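Local coordinates for autotransporter adhesin (Vibrio vulnificus, PDB 4ERR), which probably directs an effector domain of the MARTX toxin to the host cell membrane through a four-helical-bundle membrane localization domain, at residues 30-33 with 34-38; 42-45 with 46-50; 65-68 with 69-72. All coordinates share one frame; numbering follows the deposited sequence.

Contact 1: residues 30-33 with 34-38; sequences DQLD and LVHQA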
ATOM      1  N   ASP B  30     -17.662  -0.910  -2.882  1.00 20.81           N
ATOM      2  CA  ASP B  30     -19.099  -1.140  -2.828  1.00 22.19           C
ATOM      3  C   ASP B  30     -19.873   0.148  -3.076  1.00 21.76           C
ATOM      4  O   ASP B  30     -20.854   0.158  -3.800  1.00 23.45           O
ATOM      5  CB  ASP B  30     -19.486  -1.777  -1.499  1.00 22.64           C
ATOM      6  CG  ASP B  30     -18.958  -3.219  -1.346  1.00 26.83           C
ATOM      7  OD1 ASP B  30     -18.399  -3.816  -2.313  1.00 28.52           O
ATOM      8  OD2 ASP B  30     -19.123  -3.747  -0.248  1.00 31.44           O
ATOM      9  N   GLN B  31     -19.405   1.252  -2.511  1.00 21.18           N
ATOM     10  CA  GLN B  31     -20.070   2.535  -2.716  1.00 21.48           C
ATOM     11  C   GLN B  31     -19.900   3.036  -4.155  1.00 21.52           C
ATOM     12  O   GLN B  31     -20.827   3.645  -4.731  1.00 22.68           O
ATOM     13  CB  GLN B  31     -19.539   3.559  -1.738  1.00 21.27           C
ATOM     14  CG  GLN B  31     -20.312   4.856  -1.758  1.00 21.27           C
ATOM     15  CD  GLN B  31     -21.745   4.713  -1.253  1.00 24.30           C
ATOM     16  OE1 GLN B  31     -22.068   3.834  -0.423  1.00 28.61           O
ATOM     17  NE2 GLN B  31     -22.617   5.586  -1.749  1.00 27.03           N
ATOM     18  N   LEU B  32     -18.740   2.758  -4.752  1.00 21.22           N
ATOM     19  CA  LEU B  32     -18.514   3.111  -6.150  1.00 22.06           C
ATOM     20  C   LEU B  32     -19.486   2.355  -7.063  1.00 23.16           C
ATOM     21  O   LEU B  32     -20.037   2.930  -8.005  1.00 23.52           O
ATOM     22  CB  LEU B  32     -17.050   2.841  -6.520  1.00 21.42           C
ATOM     23  CG  LEU B  32     -16.619   3.168  -7.944  1.00 20.99           C
ATOM     24  CD1 LEU B  32     -16.883   4.654  -8.214  1.00 23.24           C
ATOM     25  CD2 LEU B  32     -15.123   2.870  -8.133  1.00 21.15           C
ATOM     26  N   ASP B  33     -19.712   1.074  -6.794  1.00 24.33           N
ATOM     27  CA  ASP B  33     -20.706   0.332  -7.557  1.00 25.45           C
ATOM     28  C   ASP B  33     -22.090   0.961  -7.384  1.00 26.76           C
ATOM     29  O   ASP B  33     -22.816   1.078  -8.360  1.00 27.70           O
ATOM     30  CB  ASP B  33     -20.720  -1.146  -7.160  1.00 25.97           C
ATOM     31  CG  ASP B  33     -19.718  -1.984  -7.928  1.00 29.06           C
ATOM     32  OD1 ASP B  33     -19.440  -1.716  -9.129  1.00 33.10           O
ATOM     33  OD2 ASP B  33     -19.251  -2.946  -7.332  1.00 35.75           O
ATOM     34  N   LEU B  34     -22.444   1.391  -6.157  1.00 25.91           N
ATOM     35  CA  LEU B  34     -23.748   2.081  -5.953  1.00 25.96           C
ATOM     36  C   LEU B  34     -23.853   3.347  -6.807  1.00 27.11           C
ATOM     37  O   LEU B  34     -24.902   3.605  -7.404  1.00 27.85           O
ATOM     38  CB  LEU B  34     -24.029   2.411  -4.480  1.00 26.31           C
ATOM     39  CG  LEU B  34     -24.237   1.175  -3.591  1.00 26.65           C
ATOM     40  CD1 LEU B  34     -24.549   1.634  -2.168  1.00 27.26           C
ATOM     41  CD2 LEU B  34     -25.356   0.260  -4.137  1.00 31.15           C
ATOM     42  N   VAL B  35     -22.764   4.125  -6.883  1.00 25.37           N
ATOM     43  CA  VAL B  35     -22.761   5.334  -7.700  1.00 26.36           C
ATOM     44  C   VAL B  35     -23.133   4.974  -9.158  1.00 26.23           C
ATOM     45  O   VAL B  35     -24.005   5.594  -9.751  1.00 28.90           O
ATOM     46  CB  VAL B  35     -21.391   6.077  -7.647  1.00 25.23           C
ATOM     47  CG1 VAL B  35     -21.333   7.162  -8.713  1.00 26.16           C
ATOM     48  CG2 VAL B  35     -21.103   6.673  -6.229  1.00 24.68           C
ATOM     49  N   HIS B  36     -22.503   3.943  -9.720  1.00 25.77           N
ATOM     50  CA  HIS B  36     -22.760   3.587 -11.110  1.00 27.03           C
ATOM     51  C   HIS B  36     -24.087   2.897 -11.357  1.00 28.67           C
ATOM     52  O   HIS B  36     -24.595   2.930 -12.474  1.00 31.12           O
ATOM     53  CB  HIS B  36     -21.600   2.764 -11.660  1.00 26.67           C
ATOM     54  CG  HIS B  36     -20.340   3.559 -11.830  1.00 27.94           C
ATOM     55  ND1 HIS B  36     -20.218   4.539 -12.792  1.00 32.32           N
ATOM     56  CD2 HIS B  36     -19.145   3.516 -11.180  1.00 28.74           C
ATOM     57  CE1 HIS B  36     -19.003   5.065 -12.727  1.00 32.77           C
ATOM     58  NE2 HIS B  36     -18.338   4.471 -11.757  1.00 28.66           N
ATOM     59  N   GLN B  37     -24.673   2.324 -10.318  1.00 29.19           N
ATOM     60  CA  GLN B  37     -25.953   1.622 -10.447  1.00 31.52           C
ATOM     61  C   GLN B  37     -27.145   2.568 -10.255  1.00 33.14           C
ATOM     62  O   GLN B  37     -28.293   2.250 -10.645  1.00 35.64           O
ATOM     63  CB  GLN B  37     -25.994   0.452  -9.452  1.00 32.27           C
ATOM     64  CG  GLN B  37     -25.117  -0.727  -9.885  1.00 34.72           C
ATOM     65  CD  GLN B  37     -24.805  -1.722  -8.760  1.00 37.37           C
ATOM     66  OE1 GLN B  37     -25.424  -1.699  -7.703  1.00 38.46           O
ATOM     67  NE2 GLN B  37     -23.817  -2.590  -8.994  1.00 38.20           N
ATOM     68  N   ALA B  38     -26.872   3.727  -9.667  1.00 34.00           N
ATOM     69  CA  ALA B  38     -27.894   4.730  -9.387  1.00 36.49           C
ATOM     70  C   ALA B  38     -28.209   5.594 -10.607  1.00 39.64           C
ATOM     71  O   ALA B  38     -27.368   5.798 -11.473  1.00 39.77           O
ATOM     72  CB  ALA B  38     -27.436   5.616  -8.216  1.00 35.71           C
TER
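Residues 30-33 and 34-38 form the last turns of helix 7-37, joined by four i to i+4 backbone hydrogen bonds. Leu34 N binds Asp30 O, Val35 N binds Gln31 O at 2.9 Å, His36 N binds Leu32 O, and Gln37 N binds Asp33 O. The last of these is the most bent, 134° at the hydrogen, and the helix ends directly after it: Ala38 is the first residue to leave helical angles.

On the side facing the second subunit, Leu32 and His36 run side by side and point the same way. Leu32 CD1 lies 3.8 Å from His36 NE2, and His36 CD2 sits 3.3 Å from Leu32 O. NE2 itself is hydrogen-bonded to the backbone O of Phe5 of the second subunit, so the ring is bonded to that chain and packed against Leu32. Gln31 crosses Leu34 at about a right angle, with Gln31 OE1 3.7 Å from Leu34 CD1. Its chain bends at chi2 (67°), and the amide NE2 reaches across to Ala46 O on helix 41-60. Gln37 CG lies beside its own backbone N (chi1 -74°), which brings it to 3.3 Å from Asp33 O.

Val35 turns its CG2 to Gln31 O at 3.4 Å. Leu32 and Val35, both buried, pack on helix 41-60 and the second subunit, where Gln31 and His36 add polar bonds: the C-terminal end of a helix in a helical bundle.

Contact 2: residues 42-45 with 46-50; sequences DQIA and ASFEL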
ATOM      1  N   ASP B  42     -30.472   9.742  -7.009  1.00 46.19           N
ATOM      2  CA  ASP B  42     -29.806   8.699  -6.229  1.00 44.54           C
ATOM      3  C   ASP B  42     -28.291   8.715  -6.492  1.00 41.75           C
ATOM      4  O   ASP B  42     -27.502   8.508  -5.564  1.00 41.27           O
ATOM      5  CB  ASP B  42     -30.422   7.322  -6.516  1.00 45.90           C
ATOM      6  CG  ASP B  42     -31.868   7.222  -6.058  1.00 51.30           C
ATOM      7  OD1 ASP B  42     -32.359   8.185  -5.416  1.00 55.42           O
ATOM      8  OD2 ASP B  42     -32.517   6.187  -6.335  1.00 55.53           O
ATOM      9  N   GLN B  43     -27.889   9.005  -7.735  1.00 40.39           N
ATOM     10  CA  GLN B  43     -26.466   9.039  -8.100  1.00 38.37           C
ATOM     11  C   GLN B  43     -25.706  10.182  -7.400  1.00 35.79           C
ATOM     12  O   GLN B  43     -24.547  10.027  -6.967  1.00 34.00           O
ATOM     13  CB  GLN B  43     -26.313   9.104  -9.636  1.00 40.19           C
ATOM     14  CG  GLN B  43     -24.919   8.909 -10.133  1.00 41.18           C
ATOM     15  CD  GLN B  43     -24.865   8.577 -11.624  1.00 45.57           C
ATOM     16  OE1 GLN B  43     -24.303   7.548 -12.024  1.00 49.94           O
ATOM     17  NE2 GLN B  43     -25.463   9.429 -12.445  1.00 47.47           N
ATOM     18  N   ILE B  44     -26.371  11.319  -7.241  1.00 35.84           N
ATOM     19  CA  ILE B  44     -25.765  12.464  -6.557  1.00 35.32           C
ATOM     20  C   ILE B  44     -25.482  12.143  -5.082  1.00 32.38           C
ATOM     21  O   ILE B  44     -24.354  12.335  -4.574  1.00 31.45           O
ATOM     22  CB  ILE B  44     -26.680  13.712  -6.627  1.00 36.32           C
ATOM     23  CG1 ILE B  44     -26.784  14.199  -8.082  1.00 37.31           C
ATOM     24  CG2 ILE B  44     -26.130  14.817  -5.706  1.00 35.63           C
ATOM     25  CD1 ILE B  44     -27.902  15.215  -8.327  1.00 42.32           C
ATOM     26  N   ALA B  45     -26.504  11.645  -4.389  1.00 31.87           N
ATOM     27  CA  ALA B  45     -26.349  11.288  -2.984  1.00 29.85           C
ATOM     28  C   ALA B  45     -25.234  10.251  -2.790  1.00 28.20           C
ATOM     29  O   ALA B  45     -24.401  10.367  -1.878  1.00 27.27           O
ATOM     30  CB  ALA B  45     -27.665  10.771  -2.397  1.00 31.01           C
ATOM     31  N   ALA B  46     -25.203   9.251  -3.663  1.00 27.63           N
ATOM     32  CA  ALA B  46     -24.224   8.188  -3.540  1.00 25.61           C
ATOM     33  C   ALA B  46     -22.800   8.739  -3.729  1.00 25.38           C
ATOM     34  O   ALA B  46     -21.847   8.252  -3.088  1.00 24.01           O
ATOM     35  CB  ALA B  46     -24.521   7.066  -4.564  1.00 27.32           C
ATOM     36  N   SER B  47     -22.661   9.734  -4.617  1.00 26.18           N
ATOM     37  CA  SER B  47     -21.364  10.331  -4.907  1.00 27.60           C
ATOM     38  C   SER B  47     -20.837  11.127  -3.729  1.00 27.39           C
ATOM     39  O   SER B  47     -19.662  11.059  -3.411  1.00 27.94           O
ATOM     40  CB  SER B  47     -21.433  11.198  -6.164  1.00 30.12           C
ATOM     41  OG  SER B  47     -21.753  10.390  -7.278  1.00 31.97           O
ATOM     42  N   PHE B  48     -21.716  11.848  -3.031  1.00 27.42           N
ATOM     43  CA  PHE B  48     -21.276  12.517  -1.806  1.00 29.27           C
ATOM     44  C   PHE B  48     -20.740  11.539  -0.780  1.00 27.93           C
ATOM     45  O   PHE B  48     -19.722  11.786  -0.133  1.00 29.74           O
ATOM     46  CB  PHE B  48     -22.405  13.332  -1.179  1.00 30.96           C
ATOM     47  CG  PHE B  48     -22.571  14.690  -1.794  1.00 34.58           C
ATOM     48  CD1 PHE B  48     -21.717  15.725  -1.432  1.00 35.81           C
ATOM     49  CD2 PHE B  48     -23.549  14.938  -2.752  1.00 40.16           C
ATOM     50  CE1 PHE B  48     -21.859  16.991  -1.982  1.00 39.09           C
ATOM     51  CE2 PHE B  48     -23.697  16.237  -3.314  1.00 43.52           C
ATOM     52  CZ  PHE B  48     -22.842  17.246  -2.931  1.00 41.22           C
ATOM     53  N   GLU B  49     -21.421  10.414  -0.618  1.00 27.24           N
ATOM     54  CA  GLU B  49     -20.980   9.455   0.370  1.00 27.25           C
ATOM     55  C   GLU B  49     -19.709   8.732  -0.049  1.00 25.35           C
ATOM     56  O   GLU B  49     -18.882   8.395   0.803  1.00 25.49           O
ATOM     57  CB  GLU B  49     -22.085   8.476   0.740  1.00 28.92           C
ATOM     58  CG  GLU B  49     -21.902   7.968   2.130  1.00 35.22           C
ATOM     59  CD  GLU B  49     -22.082   9.069   3.225  1.00 36.67           C
ATOM     60  OE1 GLU B  49     -22.550  10.190   2.946  1.00 41.93           O
ATOM     61  OE2 GLU B  49     -21.768   8.807   4.374  1.00 40.49           O
ATOM     62  N   LEU B  50     -19.537   8.515  -1.352  1.00 24.00           N
ATOM     63  CA  LEU B  50     -18.284   7.971  -1.862  1.00 22.64           C
ATOM     64  C   LEU B  50     -17.116   8.906  -1.498  1.00 24.41           C
ATOM     65  O   LEU B  50     -16.080   8.463  -0.997  1.00 24.16           O
ATOM     66  CB  LEU B  50     -18.366   7.785  -3.378  1.00 22.39           C
ATOM     67  CG  LEU B  50     -17.099   7.330  -4.079  1.00 21.86           C
ATOM     68  CD1 LEU B  50     -16.630   5.997  -3.535  1.00 24.49           C
ATOM     69  CD2 LEU B  50     -17.355   7.262  -5.575  1.00 25.07           C
TER
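This is a contact within one helix, between successive turns near the start of helix 41-60, mostly at the surface of the domain. Its apolar part is the pair Ile44 and Phe48, one turn apart, which lie side by side and point the same way. Ile44 CG2 meets the edge of the phenyl ring in its plane, 3.7 Å from Phe48 CE2. The branch is placed there by the first torsion of Ile44 (chi1 -67°), which sets CG2 opposite the backbone N and leaves CG1 to run off beside that nitrogen. Phe48 CD2 also comes within 3.3 Å of Ile44 O, so the ring is close to both the side chain and the carbonyl of the preceding turn.

The polar part is centred on Gln43 O, which accepts two bonds from one residue. Ser47 N donates to Gln43 O at 3.0 Å, and the hydroxyl Ser47 OG donates to Gln43 O at 2.8 Å. The two donors come from opposite faces of the carbonyl plane, tilted about 30° from it. With chi1 at -63°, the hydroxyl folds back toward the previous turn, and this bond gives the proton of a buried serine a partner. Three more backbone bonds cross between the segments: Ala46 N to Asp42 O, Phe48 N to Ile44 O at 3.1 Å, and Glu49 N to Ala45 O. The small Ala46 CB nestles 3.5 Å from Asp42 O.

Ala46, Ser47 and Leu50 face helix 7-37, where Val35 touches all three and Leu32 meets Leu50. Ile44, Ser47 and Phe48 also pack on Leu81 of the second subunit, and Leu50 on its Val77, so this helix is wedged between its own hairpin partner and the other chain.

Contact 3: residues 65-68 with 69-72; sequences GRNQ and ALTQ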
ATOM      1  N   GLY B  65      -0.222  -1.898   4.491  1.00 22.38           N
ATOM      2  CA  GLY B  65       0.223  -2.967   5.410  1.00 23.75           C
ATOM      3  C   GLY B  65       1.679  -3.363   5.169  1.00 23.15           C
ATOM      4  O   GLY B  65       2.466  -3.506   6.091  1.00 23.03           O
ATOM      5  N   ARG B  66       2.027  -3.560   3.904  1.00 23.89           N
ATOM      6  CA  ARG B  66       3.378  -3.864   3.514  1.00 23.51           C
ATOM      7  C   ARG B  66       4.352  -2.798   4.015  1.00 22.54           C
ATOM      8  O   ARG B  66       5.386  -3.102   4.619  1.00 22.72           O
ATOM      9  CB  ARG B  66       3.433  -3.910   1.994  1.00 25.31           C
ATOM     10  CG  ARG B  66       4.792  -4.100   1.468  1.00 27.38           C
ATOM     11  CD  ARG B  66       4.803  -3.921  -0.039  1.00 28.94           C
ATOM     12  NE  ARG B  66       3.991  -4.907  -0.724  1.00 30.73           N
ATOM     13  CZ  ARG B  66       3.731  -4.879  -2.033  1.00 33.95           C
ATOM     14  NH1 ARG B  66       4.188  -3.890  -2.787  1.00 34.09           N
ATOM     15  NH2 ARG B  66       3.000  -5.834  -2.589  1.00 37.89           N
ATOM     16  N   ASN B  67       4.031  -1.536   3.782  1.00 21.41           N
ATOM     17  CA  ASN B  67       4.963  -0.479   4.173  1.00 22.26           C
ATOM     18  C   ASN B  67       5.129  -0.384   5.683  1.00 21.95           C
ATOM     19  O   ASN B  67       6.233  -0.148   6.177  1.00 22.81           O
ATOM     20  CB  ASN B  67       4.621   0.868   3.529  1.00 20.79           C
ATOM     21  CG  ASN B  67       5.082   0.958   2.075  1.00 25.25           C
ATOM     22  OD1 ASN B  67       5.049  -0.042   1.337  1.00 28.49           O
ATOM     23  ND2 ASN B  67       5.545   2.136   1.671  1.00 29.48           N
ATOM     24  N   GLN B  68       4.034  -0.579   6.407  1.00 21.47           N
ATOM     25  CA  GLN B  68       4.100  -0.603   7.866  1.00 21.67           C
ATOM     26  C   GLN B  68       5.019  -1.725   8.336  1.00 21.94           C
ATOM     27  O   GLN B  68       5.843  -1.506   9.239  1.00 23.61           O
ATOM     28  CB  GLN B  68       2.726  -0.765   8.494  1.00 22.32           C
ATOM     29  CG  GLN B  68       1.809   0.425   8.383  1.00 23.05           C
ATOM     30  CD  GLN B  68       0.448   0.134   8.958  1.00 26.02           C
ATOM     31  OE1 GLN B  68      -0.549   0.009   8.221  1.00 30.85           O
ATOM     32  NE2 GLN B  68       0.395  -0.021  10.246  1.00 26.57           N
ATOM     33  N   ALA B  69       4.911  -2.906   7.730  1.00 22.50           N
ATOM     34  CA  ALA B  69       5.759  -4.056   8.109  1.00 23.04           C
ATOM     35  C   ALA B  69       7.227  -3.814   7.733  1.00 22.32           C
ATOM     36  O   ALA B  69       8.146  -4.141   8.490  1.00 23.78           O
ATOM     37  CB  ALA B  69       5.236  -5.363   7.457  1.00 24.67           C
ATOM     38  N   LEU B  70       7.446  -3.248   6.554  1.00 21.89           N
ATOM     39  CA  LEU B  70       8.816  -2.894   6.125  1.00 20.97           C
ATOM     40  C   LEU B  70       9.483  -1.856   7.057  1.00 21.60           C
ATOM     41  O   LEU B  70      10.690  -1.902   7.267  1.00 22.16           O
ATOM     42  CB  LEU B  70       8.818  -2.392   4.690  1.00 20.87           C
ATOM     43  CG  LEU B  70       8.608  -3.432   3.599  1.00 21.45           C
ATOM     44  CD1 LEU B  70       8.479  -2.754   2.246  1.00 25.14           C
ATOM     45  CD2 LEU B  70       9.732  -4.450   3.601  1.00 23.60           C
ATOM     46  N   THR B  71       8.705  -0.911   7.575  1.00 21.99           N
ATOM     47  CA  THR B  71       9.223   0.078   8.508  1.00 24.57           C
ATOM     48  C   THR B  71       9.699  -0.632   9.779  1.00 23.90           C
ATOM     49  O   THR B  71      10.732  -0.275  10.322  1.00 24.92           O
ATOM     50  CB  THR B  71       8.204   1.199   8.770  1.00 25.82           C
ATOM     51  OG1 THR B  71       7.986   1.916   7.542  1.00 30.57           O
ATOM     52  CG2 THR B  71       8.666   2.178   9.871  1.00 31.23           C
ATOM     53  N   GLN B  72       8.945  -1.647  10.229  1.00 23.07           N
ATOM     54  CA  GLN B  72       9.372  -2.428  11.392  1.00 24.74           C
ATOM     55  C   GLN B  72      10.624  -3.246  11.076  1.00 24.53           C
ATOM     56  O   GLN B  72      11.549  -3.330  11.899  1.00 26.21           O
ATOM     57  CB  GLN B  72       8.221  -3.299  11.909  1.00 25.49           C
ATOM     58  CG  GLN B  72       7.080  -2.455  12.459  1.00 26.10           C
ATOM     59  CD  GLN B  72       5.953  -3.276  13.059  1.00 28.76           C
ATOM     60  OE1 GLN B  72       5.584  -4.327  12.543  1.00 28.96           O
ATOM     61  NE2 GLN B  72       5.427  -2.808  14.178  1.00 32.38           N
TER
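Asn67 O and Thr71 meet across the first turns of helix 65-81, where the carbonyl takes the backbone Thr71 N, with Asn67 O to Thr71 N at 2.9 Å. Thr71 OG1 also lies 3.0 Å from Asn67 O, but its proton has another acceptor within reach, so that bond is not settled. The other helical bonds are regular: Ala69 N to Gly65 O, Leu70 N to Arg66 O at 2.8 Å and nearly straight at 165°, and Gln72 N to Gln68 O, the longest at 3.3 Å. Asn67 N, in the first turn, is hydrogen-bonded to Ser64 OG.

Both ends of the buried Asn67 amide are bonded to the second subunit: OD1 to Tyr57 OH of that chain, and ND2 to His61 O of the same chain. Gln72 OE1 is bonded to Arg13 NH1. Arg66 runs alongside Leu70, with Arg66 CG 4.0 Å from Leu70 CD1, and then bends at chi3 (-63°); its guanidinium makes a cation-pi contact with Tyr25 of the second subunit.

Ala69 packs on Leu10 and Gln68 on Phe17 and Ile21, all of helix 7-37, while Leu70 and Thr71 lean on Tyr57 and Ile58 of the second subunit.

How the contacts relate
Contacts 1 and 2 are neighbours, their centres 8 Å apart, on the two helices that follow each other as a hairpin; at its turn Ala38 CB comes 3.5 Å from Gln43 N. Contact 3 lies across the chain's centre, about 32 and 34 Å away between centres, on helix 65-81. Contact 2 is the most exposed; contacts 1 and 3 are partly buried, with contact 3 having the most buried residues. All three touch the second subunit, but differently: contact 2 meets it through packing, contact 1 adds a side-chain hydrogen bond, and contact 3 adds two such bonds and a cation-pi contact.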